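Local atomic coordinates of protein Aster-A (Mus musculus, PDB entry 6GQF), a protein that carries cholesterol by a non-vesicular route from the plasma membrane to the endoplasmic reticulum, using its sterol-binding VASt (ASTER) domain. Residues S38-I43 with N185-I190; R72-V77 with Y96-S101; R91-Y96 with V112-L117; S131-Q136 with F144-R149. All coordinates share one frame; numbering follows the deposited sequence.

Interaction 1: S38-I43 with N185-I190; sequences SGRLLI and NSWSGI. With HC3 (25-hydroxycholesterol), chain E.
The backbones of Arg40 and Trp187 do not meet, for strand 40-43 and helix 185-190 run 11.1 Å apart at their axes, 25° from parallel, and side chains bridge the gap. Arg40 lays its extended chain across one face of the Trp187 indole: CD sits over the six-membered ring, and the guanidinium is stacked with its plane only 7° from the ring's. Its CZ stands 3.7 Å from the centroid of the Trp187 five-membered ring, a cation-pi contact. Such a long side chain can offer methylenes and charge to one flat surface. Two residues on, Leu42 CD1 packs on Ile190 CG2 at 3.8 Å, an apolar contact between strand and helix. Gly189 CA lies 4.0 Å from C18 of 25-hydroxycholesterol; with no side chain, glycine lets the sterol lie close to the helix backbone. A salt bridge from Arg40 NH1 to Glu191 and a hydrogen bond from Trp187 NE1 to Glu183 give each stacked group a second, polar partner, so Glu191 probably balances the arginine's charge while its face rests on the indole.

Interaction 2: R72-V77 with Y96-S101; sequences RKFTDV and YTIPIS. With HC3 (25-hydroxycholesterol), chain E.
At one border of the antiparallel sheet, where the chain leaves helix 63-71 through a Schellman motif with Lys73 at C-prime, Phe74 and Thr75 come alongside Thr97 and Ile98 of strand 90-99. Thr75 and Thr97 form an antiparallel hydrogen-bonded pair: Thr75 N donates to Thr97 O at 3.0 Å and Thr97 N to Thr75 O at 2.8 Å. Their beta-branched side chains, suited to a strand, share one sheet face, Thr75 OG1 lying 3.4 Å from Thr97 CB. Phe74 carries the apolar part of the contact. Ile98 CG2 sits over one face of its ring, 3.7 Å from the centroid in a CH-pi contact, and Pro99 CD meets the ring's edge. The Tyr96 ring is nearly parallel to Phe74, planes at 15°, but displaced, with centroids 5.4 Å apart. Ile98 CG2 is anti to its carbonyl carbon, on the Phe74 side, while chi2 near anti (177°) carries CD1 on to the ligand, 3.4 Å from C12 of 25-hydroxycholesterol. Phe74 thus backs two pocket residues, Ile98 and Tyr96, and its own CE2 comes within 4.1 Å of sterol C2, an apolar surface matched to a hydrocarbon ligand.

Interaction 3: R91-Y96 with V112-L117; sequences RRVLTY and VETQTL. With HC3 (25-hydroxycholesterol), chain E.
Arg92 and Gln115 run alongside each other, and the arginine grips the amide oxygen with two nitrogens. Arg92 NE and NH2 each lie 2.9 Å from Gln115 OE1, which sits in the guanidinium plane. Arg92 CG occupies the position between the backbone N and the carbonyl carbon (chi1 66°), and the chain beyond is extended. Gln115 suits its place by having both an acceptor and a donor: NE2 gives a hydrogen bond to Glu113 OE2 at 3.1 Å, arriving well above the carboxylate plane. Glu113 CG is anti to the backbone N (chi1 -177°), and the extended chain brings OE1 to 2.7 Å from Tyr96 OH, the tyrosine being the donor, which makes Glu113 a second-shell partner of this pocket residue. Carboxylate and phenol ring stand nearly perpendicular, at 86°. All this rests on an antiparallel beta hairpin, strands 90-99 and 108-119, in which Arg92 pairs with Gln115 and Leu94 with Glu113 through backbone hydrogen bonds. Leu94 fits apolar bulk among the polar groups, its CD1 3.9 Å from Gln115 CD. Tyr96 OH lies beside the A ring of 25-hydroxycholesterol. Ser131 OG lies against Glu113 OE2, a probable though doubtfully short hydrogen bond.

Interaction 4: S131-Q136 with F144-R149; sequences SEVLTQ and FYTAHR. With HC3 (25-hydroxycholesterol), chain E.
Val133 sets its two methyls on different neighbours: CG2 lies 4.0 Å from His148 CD2, and CG1 meets the sterol at 3.8 Å from C7 of 25-hydroxycholesterol. With CG1 anti to the backbone N (chi1 176°), the branched residue serves the strand pair and the pocket together. Its hydrogen-bonded partner Thr146 stands on the same sheet face, OG1 3.6 Å from Val133 CB. That hydroxyl shares a hydrogen bond with His148 NE2 at 2.9 Å, in which either atom could be the donor, and ND1 of the histidine is bonded to Ser166 OG, so both ring nitrogens have partners. The strands, 127-136 and 144-156, form an antiparallel hairpin in the curved sheet of this StAR-related, Bet v 1-like fold, and the face bearing Val133, Thr146 and His148 lines the cavity. His148 NE2 and Thr146 OG1 lie next to C6 and C7 of the sterol, their mutual hydrogen bond meeting their polar needs against an apolar ligand. Phe144, at the start of its strand, turns its ring edge to C16, with CE2 at 3.9 Å. Away from these pocket residues, Leu134 runs beside Tyr145, Leu134 CG 4.2 Å from Tyr145 CB.

All four interactions reach one antiparallel sheet and touch the same 25-hydroxycholesterol, so together they outline much of its cavity. Interaction 1 joins the first strand, 40-47, to the last helix, 176-202, and encloses the others in sequence. Interactions 2 and 3 share Tyr96 on strand 90-99, their centres about 15 Å apart. Interaction 4 follows along the chain, its centre about 10 Å from that of interaction 3, and neighbouring strands 108-119 and 127-136 connect the two. It also touches interaction 1, about 11 Å away between centres, where Phe144 and His148 pack on Ser186 and Ile190. Sheet and last helix thus both line the pocket of the sterol that the domain binds for transport.

Interaction 1: S38-I43 with N185-I190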
# COMPACT_ATOMS: atom_id res chain seq x y z
N SER A 38 -5.56 -11.47 -7.20
CA SER A 38 -6.29 -12.65 -6.73
C SER A 38 -6.18 -12.82 -5.22
O SER A 38 -5.85 -13.90 -4.74
CB SER A 38 -5.76 -13.90 -7.43
OG SER A 38 -4.38 -14.09 -7.15
N GLY A 39 -6.45 -11.74 -4.49
CA GLY A 39 -6.42 -11.77 -3.04
C GLY A 39 -7.70 -11.21 -2.46
O GLY A 39 -8.60 -11.96 -2.10
N ARG A 40 -7.78 -9.88 -2.36
CA ARG A 40 -8.99 -9.20 -1.91
C ARG A 40 -9.07 -7.79 -2.47
O ARG A 40 -8.06 -7.20 -2.85
CB ARG A 40 -9.05 -9.14 -0.38
CG ARG A 40 -9.15 -10.49 0.30
CD ARG A 40 -9.30 -10.36 1.80
NE ARG A 40 -9.24 -11.67 2.45
CZ ARG A 40 -9.31 -11.86 3.77
NH1 ARG A 40 -9.43 -10.82 4.59
NH2 ARG A 40 -9.24 -13.09 4.26
N LEU A 41 -10.29 -7.26 -2.53
CA LEU A 41 -10.54 -5.88 -2.94
C LEU A 41 -10.70 -5.03 -1.69
O LEU A 41 -11.73 -5.09 -1.02
CB LEU A 41 -11.78 -5.78 -3.82
CG LEU A 41 -12.19 -4.38 -4.29
CD1 LEU A 41 -11.15 -3.80 -5.24
CD2 LEU A 41 -13.56 -4.42 -4.95
N LEU A 42 -9.68 -4.24 -1.37
CA LEU A 42 -9.64 -3.52 -0.10
C LEU A 42 -10.42 -2.21 -0.18
O LEU A 42 -11.19 -1.89 0.73
CB LEU A 42 -8.19 -3.24 0.31
CG LEU A 42 -7.32 -4.42 0.78
CD1 LEU A 42 -7.94 -5.11 1.99
CD2 LEU A 42 -7.08 -5.43 -0.32
N ILE A 43 -10.22 -1.47 -1.26
CA ILE A 43 -10.87 -0.17 -1.43
C ILE A 43 -11.53 -0.07 -2.79
O ILE A 43 -11.00 -0.56 -3.79
CB ILE A 43 -9.86 0.98 -1.27
CG1 ILE A 43 -9.26 0.98 0.14
CG2 ILE A 43 -10.52 2.33 -1.56
CD1 ILE A 43 -8.08 1.92 0.32
N ASN A 185 -3.14 -12.74 10.35
CA ASN A 185 -2.50 -11.51 10.84
C ASN A 185 -2.23 -10.50 9.72
O ASN A 185 -2.35 -9.29 9.94
CB ASN A 185 -1.18 -11.83 11.54
CG ASN A 185 -1.34 -12.80 12.69
OD1 ASN A 185 -0.54 -13.73 12.84
ND2 ASN A 185 -2.35 -12.59 13.52
N SER A 186 -1.86 -10.99 8.54
CA SER A 186 -1.58 -10.12 7.40
C SER A 186 -2.84 -9.39 6.94
O SER A 186 -2.83 -8.16 6.82
CB SER A 186 -1.00 -10.93 6.24
OG SER A 186 0.29 -11.43 6.54
N TRP A 187 -3.92 -10.12 6.68
CA TRP A 187 -5.15 -9.50 6.19
C TRP A 187 -5.78 -8.57 7.22
O TRP A 187 -6.47 -7.62 6.85
CB TRP A 187 -6.16 -10.56 5.77
CG TRP A 187 -5.87 -11.19 4.45
CD1 TRP A 187 -5.68 -12.52 4.19
CD2 TRP A 187 -5.71 -10.51 3.20
NE1 TRP A 187 -5.42 -12.71 2.86
CE2 TRP A 187 -5.43 -11.49 2.23
CE3 TRP A 187 -5.77 -9.17 2.81
CZ2 TRP A 187 -5.22 -11.18 0.89
CZ3 TRP A 187 -5.56 -8.86 1.48
CH2 TRP A 187 -5.29 -9.86 0.54
N SER A 188 -5.56 -8.83 8.50
CA SER A 188 -6.09 -7.95 9.53
C SER A 188 -5.34 -6.62 9.53
O SER A 188 -5.95 -5.55 9.67
CB SER A 188 -5.99 -8.61 10.90
OG SER A 188 -4.64 -8.90 11.21
N GLY A 189 -4.02 -6.68 9.36
CA GLY A 189 -3.20 -5.48 9.29
C GLY A 189 -3.32 -4.75 7.96
O GLY A 189 -3.09 -3.54 7.89
N ILE A 190 -3.66 -5.49 6.90
CA ILE A 190 -3.84 -4.90 5.58
C ILE A 190 -5.17 -4.16 5.49
O ILE A 190 -5.24 -3.04 4.98
CB ILE A 190 -3.76 -5.97 4.46
CG1 ILE A 190 -2.31 -6.41 4.26
CG2 ILE A 190 -4.31 -5.44 3.12
CD1 ILE A 190 -2.14 -7.66 3.41
C18 HC3 E . 0.51 -6.33 8.13
C13 HC3 E . 2.00 -6.35 7.76
C12 HC3 E . 2.52 -5.14 8.30
C11 HC3 E . 1.96 -3.80 7.56
C9 HC3 E . 2.12 -3.84 6.05
C10 HC3 E . 1.57 -2.50 5.31
C19 HC3 E . 0.24 -2.14 5.94
C1 HC3 E . 2.53 -1.34 5.57
C2 HC3 E . 2.11 -0.08 4.85
C3 HC3 E . 1.94 -0.28 3.38
O1 HC3 E . 1.43 0.91 2.78
C4 HC3 E . 0.99 -1.43 3.07
C5 HC3 E . 1.37 -2.68 3.85
C6 HC3 E . 0.97 -4.17 3.27
C7 HC3 E . 1.62 -5.33 3.92
C8 HC3 E . 1.50 -5.13 5.52
C14 HC3 E . 2.09 -6.33 6.21
C15 HC3 E . 1.67 -7.81 5.73
C16 HC3 E . 2.10 -8.79 7.08
C17 HC3 E . 2.60 -7.84 8.19
C20 HC3 E . 2.26 -8.20 9.55
C21 HC3 E . 3.43 -7.71 10.46
C22 HC3 E . 1.95 -9.71 9.84
C23 HC3 E . 2.96 -10.45 10.68
C24 HC3 E . 2.58 -11.91 10.56
C25 HC3 E . 3.19 -12.71 11.69
C26 HC3 E . 2.89 -14.16 11.43
C27 HC3 E . 4.69 -12.48 11.71
O2 HC3 E . 2.61 -12.31 12.91

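Interaction 2: R72-V77 with Y96-S101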
# COMPACT_ATOMS: atom_id res chain seq x y z
N ARG A 72 -0.84 6.58 11.70
CA ARG A 72 -0.80 5.13 11.95
C ARG A 72 0.48 4.72 12.65
O ARG A 72 0.84 3.55 12.68
CB ARG A 72 -0.96 4.36 10.65
CG ARG A 72 -2.27 4.60 9.96
CD ARG A 72 -2.77 3.36 9.26
NE ARG A 72 -3.63 2.53 10.11
CZ ARG A 72 -3.37 1.28 10.49
NH1 ARG A 72 -2.26 0.65 10.12
NH2 ARG A 72 -4.25 0.65 11.25
N LYS A 73 1.18 5.72 13.20
CA LYS A 73 2.33 5.50 14.07
C LYS A 73 3.51 4.84 13.35
O LYS A 73 4.08 3.87 13.83
CB LYS A 73 1.92 4.64 15.28
CG LYS A 73 0.87 5.29 16.17
CD LYS A 73 0.27 4.29 17.16
CE LYS A 73 1.31 3.67 18.10
NZ LYS A 73 0.71 2.69 19.05
N PHE A 74 3.87 5.39 12.19
CA PHE A 74 5.03 4.91 11.45
C PHE A 74 6.20 5.86 11.65
O PHE A 74 6.07 7.08 11.49
CB PHE A 74 4.72 4.78 9.96
CG PHE A 74 3.73 3.69 9.64
CD1 PHE A 74 3.24 2.84 10.62
CD2 PHE A 74 3.30 3.51 8.34
CE1 PHE A 74 2.34 1.85 10.31
CE2 PHE A 74 2.40 2.52 8.02
CZ PHE A 74 1.92 1.68 9.01
N THR A 75 7.35 5.30 12.02
CA THR A 75 8.55 6.09 12.29
C THR A 75 9.63 5.81 11.25
O THR A 75 9.53 4.86 10.48
CB THR A 75 9.09 5.80 13.70
OG1 THR A 75 9.46 4.42 13.81
CG2 THR A 75 8.04 6.13 14.75
N ASP A 76 10.66 6.65 11.25
CA ASP A 76 11.79 6.50 10.33
C ASP A 76 11.30 6.44 8.89
O ASP A 76 11.82 5.66 8.08
CB ASP A 76 12.61 5.25 10.69
CG ASP A 76 13.25 5.34 12.07
OD1 ASP A 76 13.76 6.42 12.42
OD2 ASP A 76 13.25 4.32 12.80
N VAL A 77 10.30 7.25 8.57
CA VAL A 77 9.75 7.28 7.22
C VAL A 77 10.67 8.02 6.28
O VAL A 77 10.99 9.19 6.50
CB VAL A 77 8.36 7.93 7.18
CG1 VAL A 77 7.87 8.08 5.74
CG2 VAL A 77 7.37 7.12 7.99
N TYR A 96 10.02 2.41 6.23
CA TYR A 96 9.51 2.93 7.49
C TYR A 96 9.38 1.81 8.50
O TYR A 96 9.24 0.63 8.13
CB TYR A 96 8.17 3.63 7.29
CG TYR A 96 7.26 2.95 6.30
CD1 TYR A 96 6.65 1.74 6.59
CD2 TYR A 96 7.01 3.53 5.06
CE1 TYR A 96 5.83 1.12 5.68
CE2 TYR A 96 6.19 2.92 4.14
CZ TYR A 96 5.60 1.71 4.45
OH TYR A 96 4.78 1.11 3.53
N THR A 97 9.45 2.18 9.77
CA THR A 97 9.27 1.26 10.87
C THR A 97 7.81 1.28 11.30
O THR A 97 7.20 2.35 11.37
CB THR A 97 10.18 1.62 12.05
OG1 THR A 97 11.55 1.54 11.63
CG2 THR A 97 9.95 0.68 13.25
N ILE A 98 7.26 0.11 11.57
CA ILE A 98 5.86 -0.02 11.95
C ILE A 98 5.73 -0.70 13.31
O ILE A 98 6.64 -1.41 13.74
CB ILE A 98 5.05 -0.82 10.92
CG1 ILE A 98 5.51 -2.29 10.88
CG2 ILE A 98 5.14 -0.16 9.54
CD1 ILE A 98 4.70 -3.16 9.94
N PRO A 99 4.60 -0.48 13.99
CA PRO A 99 4.28 -1.21 15.22
C PRO A 99 3.61 -2.56 14.94
O PRO A 99 2.86 -2.66 13.97
CB PRO A 99 3.32 -0.26 15.94
CG PRO A 99 2.65 0.50 14.84
CD PRO A 99 3.66 0.62 13.74
N ILE A 100 3.93 -3.57 15.74
CA ILE A 100 3.27 -4.88 15.67
C ILE A 100 2.45 -5.08 16.93
O ILE A 100 2.96 -4.93 18.05
CB ILE A 100 4.29 -6.03 15.49
CG1 ILE A 100 4.71 -6.17 14.03
CG2 ILE A 100 3.70 -7.38 15.92
CD1 ILE A 100 5.56 -5.04 13.51
N SER A 101 1.18 -5.43 16.75
CA SER A 101 0.24 -5.57 17.86
C SER A 101 -0.04 -7.04 18.18
O SER A 101 -0.19 -7.40 19.35
CB SER A 101 -1.07 -4.85 17.54
OG SER A 101 -0.82 -3.50 17.16
C18 HC3 E . 0.51 -6.33 8.13
C13 HC3 E . 2.00 -6.35 7.76
C12 HC3 E . 2.52 -5.14 8.30
C11 HC3 E . 1.96 -3.80 7.56
C9 HC3 E . 2.12 -3.84 6.05
C10 HC3 E . 1.57 -2.50 5.31
C19 HC3 E . 0.24 -2.14 5.94
C1 HC3 E . 2.53 -1.34 5.57
C2 HC3 E . 2.11 -0.08 4.85
C3 HC3 E . 1.94 -0.28 3.38
O1 HC3 E . 1.43 0.91 2.78
C4 HC3 E . 0.99 -1.43 3.07
C5 HC3 E . 1.37 -2.68 3.85
C6 HC3 E . 0.97 -4.17 3.27
C7 HC3 E . 1.62 -5.33 3.92
C8 HC3 E . 1.50 -5.13 5.52
C14 HC3 E . 2.09 -6.33 6.21
C15 HC3 E . 1.67 -7.81 5.73
C16 HC3 E . 2.10 -8.79 7.08
C17 HC3 E . 2.60 -7.84 8.19
C20 HC3 E . 2.26 -8.20 9.55
C21 HC3 E . 3.43 -7.71 10.46
C22 HC3 E . 1.95 -9.71 9.84
C23 HC3 E . 2.96 -10.45 10.68
C24 HC3 E . 2.58 -11.91 10.56
C25 HC3 E . 3.19 -12.71 11.69
C26 HC3 E . 2.89 -14.16 11.43
C27 HC3 E . 4.69 -12.48 11.71
O2 HC3 E . 2.61 -12.31 12.91

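Interaction 3: R91-Y96 with V112-L117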
# COMPACT_ATOMS: atom_id res chain seq x y z
N ARG A 91 9.61 4.60 -10.96
CA ARG A 91 9.78 3.79 -9.75
C ARG A 91 10.34 4.62 -8.60
O ARG A 91 11.19 5.48 -8.79
CB ARG A 91 10.70 2.59 -10.00
CG ARG A 91 10.21 1.64 -11.08
CD ARG A 91 11.17 0.48 -11.33
NE ARG A 91 11.21 -0.46 -10.20
CZ ARG A 91 12.28 -0.75 -9.47
NH1 ARG A 91 13.47 -0.19 -9.71
NH2 ARG A 91 12.17 -1.62 -8.48
N ARG A 92 9.84 4.34 -7.40
CA ARG A 92 10.43 4.88 -6.18
C ARG A 92 10.45 3.77 -5.14
O ARG A 92 9.90 2.69 -5.35
CB ARG A 92 9.66 6.10 -5.67
CG ARG A 92 8.23 5.82 -5.19
CD ARG A 92 7.61 7.04 -4.52
NE ARG A 92 6.27 6.75 -4.00
CZ ARG A 92 5.55 7.57 -3.25
NH1 ARG A 92 6.03 8.76 -2.91
NH2 ARG A 92 4.35 7.22 -2.83
N VAL A 93 11.10 4.06 -4.02
CA VAL A 93 11.15 3.13 -2.90
C VAL A 93 10.91 3.87 -1.59
O VAL A 93 11.31 5.02 -1.43
CB VAL A 93 12.51 2.39 -2.83
CG1 VAL A 93 12.57 1.30 -3.89
CG2 VAL A 93 13.67 3.36 -2.99
N LEU A 94 10.22 3.20 -0.67
CA LEU A 94 9.92 3.75 0.64
C LEU A 94 10.48 2.83 1.71
O LEU A 94 10.67 1.64 1.47
CB LEU A 94 8.41 3.90 0.85
CG LEU A 94 7.61 4.75 -0.15
CD1 LEU A 94 7.36 4.02 -1.47
CD2 LEU A 94 6.31 5.19 0.48
N THR A 95 10.72 3.38 2.89
CA THR A 95 11.03 2.56 4.04
C THR A 95 10.46 3.22 5.28
O THR A 95 10.41 4.45 5.36
CB THR A 95 12.54 2.33 4.21
OG1 THR A 95 12.77 1.51 5.36
CG2 THR A 95 13.29 3.65 4.36
N TYR A 96 10.02 2.41 6.23
CA TYR A 96 9.51 2.93 7.49
C TYR A 96 9.38 1.81 8.50
O TYR A 96 9.24 0.63 8.13
CB TYR A 96 8.17 3.63 7.29
CG TYR A 96 7.26 2.95 6.30
CD1 TYR A 96 6.65 1.74 6.59
CD2 TYR A 96 7.01 3.53 5.06
CE1 TYR A 96 5.83 1.12 5.68
CE2 TYR A 96 6.19 2.92 4.14
CZ TYR A 96 5.60 1.71 4.45
OH TYR A 96 4.78 1.11 3.53
N VAL A 112 10.40 -2.18 3.81
CA VAL A 112 10.87 -1.61 2.56
C VAL A 112 9.80 -1.81 1.51
O VAL A 112 9.30 -2.93 1.34
CB VAL A 112 12.18 -2.24 2.09
CG1 VAL A 112 12.58 -1.72 0.71
CG2 VAL A 112 13.27 -1.96 3.10
N GLU A 113 9.44 -0.74 0.81
CA GLU A 113 8.39 -0.79 -0.20
C GLU A 113 8.90 -0.24 -1.53
O GLU A 113 9.68 0.71 -1.57
CB GLU A 113 7.16 0.01 0.26
CG GLU A 113 5.97 -0.04 -0.70
CD GLU A 113 4.78 0.76 -0.21
OE1 GLU A 113 4.91 1.43 0.84
OE2 GLU A 113 3.72 0.72 -0.87
N THR A 114 8.44 -0.86 -2.62
CA THR A 114 8.78 -0.43 -3.97
C THR A 114 7.52 -0.16 -4.77
O THR A 114 6.64 -1.02 -4.87
CB THR A 114 9.62 -1.49 -4.70
OG1 THR A 114 10.70 -1.90 -3.86
CG2 THR A 114 10.17 -0.95 -6.00
N GLN A 115 7.42 1.04 -5.35
CA GLN A 115 6.25 1.43 -6.12
C GLN A 115 6.59 1.75 -7.57
O GLN A 115 7.54 2.49 -7.83
CB GLN A 115 5.56 2.63 -5.47
CG GLN A 115 4.93 2.32 -4.13
CD GLN A 115 4.12 3.48 -3.60
OE1 GLN A 115 4.29 4.62 -4.04
NE2 GLN A 115 3.23 3.20 -2.65
N THR A 116 5.82 1.19 -8.50
CA THR A 116 5.97 1.47 -9.93
C THR A 116 4.72 2.12 -10.50
O THR A 116 3.66 1.50 -10.53
CB THR A 116 6.27 0.18 -10.73
OG1 THR A 116 7.44 -0.45 -10.22
CG2 THR A 116 6.48 0.50 -12.20
N LEU A 117 4.84 3.36 -10.98
CA LEU A 117 3.70 4.12 -11.49
C LEU A 117 3.56 4.03 -13.00
O LEU A 117 4.52 4.25 -13.73
CB LEU A 117 3.82 5.59 -11.07
CG LEU A 117 2.53 6.43 -11.05
CD1 LEU A 117 2.77 7.69 -10.24
CD2 LEU A 117 2.03 6.79 -12.44
C18 HC3 E . 0.51 -6.33 8.13
C13 HC3 E . 2.00 -6.35 7.76
C12 HC3 E . 2.52 -5.14 8.30
C11 HC3 E . 1.96 -3.80 7.56
C9 HC3 E . 2.12 -3.84 6.05
C10 HC3 E . 1.57 -2.50 5.31
C19 HC3 E . 0.24 -2.14 5.94
C1 HC3 E . 2.53 -1.34 5.57
C2 HC3 E . 2.11 -0.08 4.85
C3 HC3 E . 1.94 -0.28 3.38
O1 HC3 E . 1.43 0.91 2.78
C4 HC3 E . 0.99 -1.43 3.07
C5 HC3 E . 1.37 -2.68 3.85
C6 HC3 E . 0.97 -4.17 3.27
C7 HC3 E . 1.62 -5.33 3.92
C8 HC3 E . 1.50 -5.13 5.52
C14 HC3 E . 2.09 -6.33 6.21
C15 HC3 E . 1.67 -7.81 5.73
C16 HC3 E . 2.10 -8.79 7.08
C17 HC3 E . 2.60 -7.84 8.19
C20 HC3 E . 2.26 -8.20 9.55
C21 HC3 E . 3.43 -7.71 10.46
C22 HC3 E . 1.95 -9.71 9.84
C23 HC3 E . 2.96 -10.45 10.68
C24 HC3 E . 2.58 -11.91 10.56
C25 HC3 E . 3.19 -12.71 11.69
C26 HC3 E . 2.89 -14.16 11.43
C27 HC3 E . 4.69 -12.48 11.71
O2 HC3 E . 2.61 -12.31 12.91

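Interaction 4: S131-Q136 with F144-R149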
# COMPACT_ATOMS: atom_id res chain seq x y z
N SER A 131 2.73 -2.02 -6.07
CA SER A 131 3.51 -1.88 -4.85
C SER A 131 3.98 -3.23 -4.33
O SER A 131 3.17 -4.15 -4.17
CB SER A 131 2.68 -1.16 -3.78
OG SER A 131 3.46 -0.86 -2.64
N GLU A 132 5.28 -3.36 -4.09
CA GLU A 132 5.85 -4.53 -3.43
C GLU A 132 6.28 -4.16 -2.02
O GLU A 132 7.12 -3.29 -1.83
CB GLU A 132 7.05 -5.08 -4.20
CG GLU A 132 6.75 -5.57 -5.60
CD GLU A 132 7.98 -6.15 -6.26
OE1 GLU A 132 8.59 -7.07 -5.67
OE2 GLU A 132 8.35 -5.69 -7.36
N VAL A 133 5.69 -4.83 -1.03
CA VAL A 133 5.94 -4.52 0.37
C VAL A 133 6.64 -5.69 1.04
O VAL A 133 6.08 -6.78 1.15
CB VAL A 133 4.64 -4.19 1.13
CG1 VAL A 133 4.92 -3.97 2.62
CG2 VAL A 133 3.98 -2.96 0.53
N LEU A 134 7.86 -5.44 1.49
CA LEU A 134 8.64 -6.43 2.21
C LEU A 134 8.79 -5.97 3.64
O LEU A 134 9.38 -4.92 3.91
CB LEU A 134 10.01 -6.64 1.56
CG LEU A 134 10.02 -7.45 0.26
CD1 LEU A 134 9.41 -6.71 -0.93
CD2 LEU A 134 11.44 -7.85 -0.07
N THR A 135 8.22 -6.75 4.55
CA THR A 135 8.32 -6.50 5.97
C THR A 135 9.45 -7.34 6.55
O THR A 135 9.46 -8.56 6.41
CB THR A 135 7.00 -6.84 6.69
OG1 THR A 135 6.78 -8.25 6.63
CG2 THR A 135 5.83 -6.13 6.02
N GLN A 136 10.41 -6.68 7.20
CA GLN A 136 11.58 -7.35 7.75
C GLN A 136 11.51 -7.35 9.28
O GLN A 136 10.85 -6.51 9.88
CB GLN A 136 12.86 -6.65 7.29
CG GLN A 136 12.91 -6.31 5.80
CD GLN A 136 12.96 -7.53 4.91
OE1 GLN A 136 13.09 -8.66 5.38
NE2 GLN A 136 12.85 -7.32 3.60
N PHE A 144 7.14 -15.16 3.00
CA PHE A 144 6.16 -14.41 2.21
C PHE A 144 6.48 -12.93 2.09
O PHE A 144 7.30 -12.39 2.83
CB PHE A 144 4.77 -14.57 2.83
CG PHE A 144 4.55 -13.72 4.06
CD1 PHE A 144 5.13 -14.07 5.27
CD2 PHE A 144 3.76 -12.58 4.00
CE1 PHE A 144 4.93 -13.28 6.41
CE2 PHE A 144 3.56 -11.80 5.13
CZ PHE A 144 4.15 -12.15 6.33
N TYR A 145 5.82 -12.30 1.13
CA TYR A 145 5.76 -10.84 1.03
C TYR A 145 4.40 -10.54 0.39
O TYR A 145 3.68 -11.46 0.03
CB TYR A 145 6.94 -10.29 0.21
CG TYR A 145 6.91 -10.59 -1.27
CD1 TYR A 145 7.30 -11.82 -1.77
CD2 TYR A 145 6.51 -9.62 -2.18
CE1 TYR A 145 7.28 -12.09 -3.12
CE2 TYR A 145 6.48 -9.88 -3.54
CZ TYR A 145 6.87 -11.11 -4.01
OH TYR A 145 6.84 -11.36 -5.36
N THR A 146 4.04 -9.26 0.27
CA THR A 146 2.71 -8.89 -0.22
C THR A 146 2.77 -7.91 -1.38
O THR A 146 3.71 -7.12 -1.49
CB THR A 146 1.83 -8.28 0.91
OG1 THR A 146 2.37 -7.03 1.35
CG2 THR A 146 1.73 -9.25 2.08
N ALA A 147 1.76 -7.98 -2.25
CA ALA A 147 1.63 -7.09 -3.40
C ALA A 147 0.30 -6.34 -3.36
O ALA A 147 -0.70 -6.87 -2.89
CB ALA A 147 1.76 -7.87 -4.70
N HIS A 148 0.32 -5.11 -3.86
CA HIS A 148 -0.85 -4.23 -3.85
C HIS A 148 -0.91 -3.39 -5.12
O HIS A 148 0.12 -2.93 -5.62
CB HIS A 148 -0.82 -3.32 -2.62
CG HIS A 148 -0.53 -4.06 -1.35
ND1 HIS A 148 -1.51 -4.39 -0.44
CD2 HIS A 148 0.63 -4.55 -0.85
CE1 HIS A 148 -0.96 -5.05 0.57
NE2 HIS A 148 0.33 -5.16 0.34
N ARG A 149 -2.11 -3.21 -5.65
CA ARG A 149 -2.33 -2.44 -6.87
C ARG A 149 -3.31 -1.29 -6.62
O ARG A 149 -4.43 -1.52 -6.20
CB ARG A 149 -2.85 -3.34 -7.99
CG ARG A 149 -2.76 -2.71 -9.38
CD ARG A 149 -3.46 -3.54 -10.46
NE ARG A 149 -2.92 -4.89 -10.59
CZ ARG A 149 -1.80 -5.20 -11.24
NH1 ARG A 149 -1.07 -4.26 -11.82
NH2 ARG A 149 -1.41 -6.47 -11.31
C18 HC3 E . 0.51 -6.33 8.13
C13 HC3 E . 2.00 -6.35 7.76
C12 HC3 E . 2.52 -5.14 8.30
C11 HC3 E . 1.96 -3.80 7.56
C9 HC3 E . 2.12 -3.84 6.05
C10 HC3 E . 1.57 -2.50 5.31
C19 HC3 E . 0.24 -2.14 5.94
C1 HC3 E . 2.53 -1.34 5.57
C2 HC3 E . 2.11 -0.08 4.85
C3 HC3 E . 1.94 -0.28 3.38
O1 HC3 E . 1.43 0.91 2.78
C4 HC3 E . 0.99 -1.43 3.07
C5 HC3 E . 1.37 -2.68 3.85
C6 HC3 E . 0.97 -4.17 3.27
C7 HC3 E . 1.62 -5.33 3.92
C8 HC3 E . 1.50 -5.13 5.52
C14 HC3 E . 2.09 -6.33 6.21
C15 HC3 E . 1.67 -7.81 5.73
C16 HC3 E . 2.10 -8.79 7.08
C17 HC3 E . 2.60 -7.84 8.19
C20 HC3 E . 2.26 -8.20 9.55
C21 HC3 E . 3.43 -7.71 10.46
C22 HC3 E . 1.95 -9.71 9.84
C23 HC3 E . 2.96 -10.45 10.68
C24 HC3 E . 2.58 -11.91 10.56
C25 HC3 E . 3.19 -12.71 11.69
C26 HC3 E . 2.89 -14.16 11.43
C27 HC3 E . 4.69 -12.48 11.71
O2 HC3 E . 2.61 -12.31 12.91